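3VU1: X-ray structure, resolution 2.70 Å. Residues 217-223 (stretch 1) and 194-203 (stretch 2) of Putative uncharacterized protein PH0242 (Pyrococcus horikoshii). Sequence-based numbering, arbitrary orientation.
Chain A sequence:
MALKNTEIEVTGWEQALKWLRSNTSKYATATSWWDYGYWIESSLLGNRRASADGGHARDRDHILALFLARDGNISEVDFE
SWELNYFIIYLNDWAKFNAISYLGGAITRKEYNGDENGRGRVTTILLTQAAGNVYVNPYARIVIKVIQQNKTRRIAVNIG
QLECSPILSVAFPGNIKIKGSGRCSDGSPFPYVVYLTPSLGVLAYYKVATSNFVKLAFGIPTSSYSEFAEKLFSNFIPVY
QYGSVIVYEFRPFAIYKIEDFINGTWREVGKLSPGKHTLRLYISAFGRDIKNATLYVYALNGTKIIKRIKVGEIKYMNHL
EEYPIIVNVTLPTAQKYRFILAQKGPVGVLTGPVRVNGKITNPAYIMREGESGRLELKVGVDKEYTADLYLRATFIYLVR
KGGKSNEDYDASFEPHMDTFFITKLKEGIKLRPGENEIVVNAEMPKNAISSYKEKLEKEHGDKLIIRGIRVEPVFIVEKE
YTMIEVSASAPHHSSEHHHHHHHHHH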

# COMPACT_ATOMS: atom_id res chain seq x y z
N ALA A 217 2.99 -2.14 10.25
CA ALA A 217 3.65 -3.21 11.01
C ALA A 217 3.18 -3.26 12.47
O ALA A 217 3.04 -4.33 13.05
CB ALA A 217 5.17 -3.07 10.95
N PHE A 218 2.96 -2.09 13.06
CA PHE A 218 2.79 -2.01 14.49
C PHE A 218 1.48 -1.36 14.89
O PHE A 218 1.34 -0.98 16.02
CB PHE A 218 3.96 -1.25 15.08
CG PHE A 218 5.30 -1.77 14.62
CD1 PHE A 218 6.17 -0.95 13.90
CD2 PHE A 218 5.69 -3.10 14.88
CE1 PHE A 218 7.40 -1.45 13.45
CE2 PHE A 218 6.92 -3.59 14.44
CZ PHE A 218 7.77 -2.77 13.71
N GLY A 219 0.52 -1.25 13.97
CA GLY A 219 -0.68 -0.43 14.21
C GLY A 219 -0.42 0.86 14.99
O GLY A 219 -0.98 1.05 16.06
N ILE A 220 0.47 1.72 14.48
CA ILE A 220 0.65 3.07 15.02
C ILE A 220 -0.12 4.06 14.13
O ILE A 220 0.25 4.30 12.99
CB ILE A 220 2.13 3.51 15.04
CG1 ILE A 220 3.04 2.50 15.73
CG2 ILE A 220 2.30 4.89 15.66
CD1 ILE A 220 2.60 2.04 17.09
N PRO A 221 -1.20 4.65 14.65
CA PRO A 221 -1.93 5.52 13.73
C PRO A 221 -1.37 6.95 13.68
O PRO A 221 -2.11 7.89 13.82
CB PRO A 221 -3.35 5.51 14.31
CG PRO A 221 -3.16 5.28 15.77
CD PRO A 221 -1.83 4.58 15.98
N THR A 222 -0.08 7.13 13.48
CA THR A 222 0.41 8.49 13.36
C THR A 222 0.89 8.80 11.96
O THR A 222 1.41 7.94 11.23
CB THR A 222 1.60 8.79 14.28
OG1 THR A 222 2.60 7.76 14.12
CG2 THR A 222 1.12 8.95 15.73
N SER A 223 0.76 10.08 11.65
CA SER A 223 1.19 10.66 10.41
C SER A 223 1.53 12.12 10.72
O SER A 223 0.91 12.74 11.55
CB SER A 223 0.06 10.57 9.40
OG SER A 223 0.45 11.04 8.15
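Stretch 2, residues 194-203: VYLTPSLGVL

Stretch 2 is a β-hairpin: one strand runs through residues 194-196, the chain turns at Thr197, Pro198 and Ser199, and a second strand returns from Leu200. Paired backbone hydrogen bonds hold the two antiparallel strands together, Tyr195 N to Val202 O and Val202 N to Tyr195 O, both 2.8 Å. Within the turn, Leu200 N donates to Thr197 OG1 at 3.0 Å, so this side-chain hydroxyl helps to fix the loop. Stretch 1, the last part of a helix followed by a loop, lies across one face of this hairpin and touches it through side chains, with 305 Å² buried in all.

Ala217 is still helical and stays clear of the hairpin. Phe218 makes the first contact, on the returning strand. The Phe218 ring, set by an m rotamer, brings CD2 to 3.6 Å from Leu200 CD1, while Val202 CG2 lies over one face of the ring, 4.2 Å from Phe218 CD1. A flat aromatic side chain suits this place because it can meet two branched aliphatic residues at once. Gly219 then leaves helical geometry with positive phi, a conformation that glycine adopts easily, and makes no contact itself.

Beyond it, Ile220 turns to the first strand and the start of the turn. Ile220 CG2 sits over the face of the Tyr195 ring, 3.9 Å from the ring centroid, in a CH-π contact; Ile220 CD1 reaches Thr197 CG2 at 3.7 Å. Ile220 thus packs against both Tyr195 and Thr197. Pro221 is exposed and out of reach of the hairpin. Thr222 points back toward it, and Thr222 OG1 donates a hydrogen bond of 3.2 Å to Tyr195 OH, adding a polar link at the tip of the tyrosine that Ile220 covers. Ser223 points away, and the contact ends.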

# COMPACT_ATOMS: atom_id res chain seq x y z
N VAL A 194 9.89 7.81 20.11
CA VAL A 194 9.54 6.53 20.72
C VAL A 194 8.06 6.30 20.64
O VAL A 194 7.30 7.22 20.82
CB VAL A 194 9.98 6.41 22.17
CG1 VAL A 194 9.40 5.16 22.81
CG2 VAL A 194 11.49 6.34 22.24
N TYR A 195 7.67 5.07 20.30
CA TYR A 195 6.26 4.68 20.37
C TYR A 195 6.11 3.54 21.35
O TYR A 195 6.76 2.49 21.19
CB TYR A 195 5.74 4.24 19.02
CG TYR A 195 5.70 5.33 17.98
CD1 TYR A 195 4.88 6.45 18.11
CD2 TYR A 195 6.51 5.24 16.83
CE1 TYR A 195 4.85 7.44 17.14
CE2 TYR A 195 6.48 6.22 15.85
CZ TYR A 195 5.65 7.31 16.00
OH TYR A 195 5.65 8.26 15.01
N LEU A 196 5.27 3.75 22.37
CA LEU A 196 5.03 2.73 23.39
C LEU A 196 3.69 2.08 23.16
O LEU A 196 2.66 2.77 23.16
CB LEU A 196 5.11 3.34 24.80
CG LEU A 196 6.49 3.88 25.19
CD1 LEU A 196 6.52 4.32 26.64
CD2 LEU A 196 7.62 2.90 24.92
N THR A 197 3.69 0.78 22.95
CA THR A 197 2.44 0.02 22.81
C THR A 197 2.39 -1.00 23.95
O THR A 197 3.38 -1.18 24.67
CB THR A 197 2.29 -0.69 21.44
OG1 THR A 197 3.10 -1.86 21.39
CG2 THR A 197 2.67 0.24 20.28
N PRO A 198 1.24 -1.69 24.13
CA PRO A 198 1.19 -2.59 25.27
C PRO A 198 2.31 -3.62 25.26
O PRO A 198 2.73 -4.05 26.33
CB PRO A 198 -0.18 -3.26 25.10
CG PRO A 198 -1.00 -2.18 24.48
CD PRO A 198 -0.07 -1.64 23.44
N SER A 199 2.82 -3.98 24.08
CA SER A 199 3.82 -5.06 23.99
C SER A 199 5.14 -4.77 23.25
O SER A 199 6.11 -5.52 23.38
CB SER A 199 3.18 -6.31 23.42
OG SER A 199 2.63 -5.98 22.17
N LEU A 200 5.16 -3.69 22.46
CA LEU A 200 6.38 -3.23 21.78
C LEU A 200 6.69 -1.79 22.11
O LEU A 200 5.79 -0.96 22.23
CB LEU A 200 6.27 -3.35 20.26
CG LEU A 200 6.41 -4.72 19.60
CD1 LEU A 200 6.15 -4.56 18.13
CD2 LEU A 200 7.77 -5.35 19.79
N GLY A 201 7.98 -1.50 22.24
CA GLY A 201 8.50 -0.14 22.21
C GLY A 201 9.31 0.07 20.95
O GLY A 201 10.38 -0.54 20.77
N VAL A 202 8.80 0.93 20.06
CA VAL A 202 9.46 1.22 18.79
C VAL A 202 10.32 2.45 18.97
O VAL A 202 9.85 3.50 19.44
CB VAL A 202 8.43 1.49 17.68
CG1 VAL A 202 9.12 1.67 16.33
CG2 VAL A 202 7.40 0.37 17.65
N LEU A 203 11.59 2.32 18.61
CA LEU A 203 12.52 3.44 18.57
C LEU A 203 12.83 3.76 17.09
O LEU A 203 13.53 2.98 16.41
CB LEU A 203 13.79 3.06 19.30
CG LEU A 203 14.83 4.12 19.57
CD1 LEU A 203 14.31 5.07 20.63
CD2 LEU A 203 16.15 3.49 20.04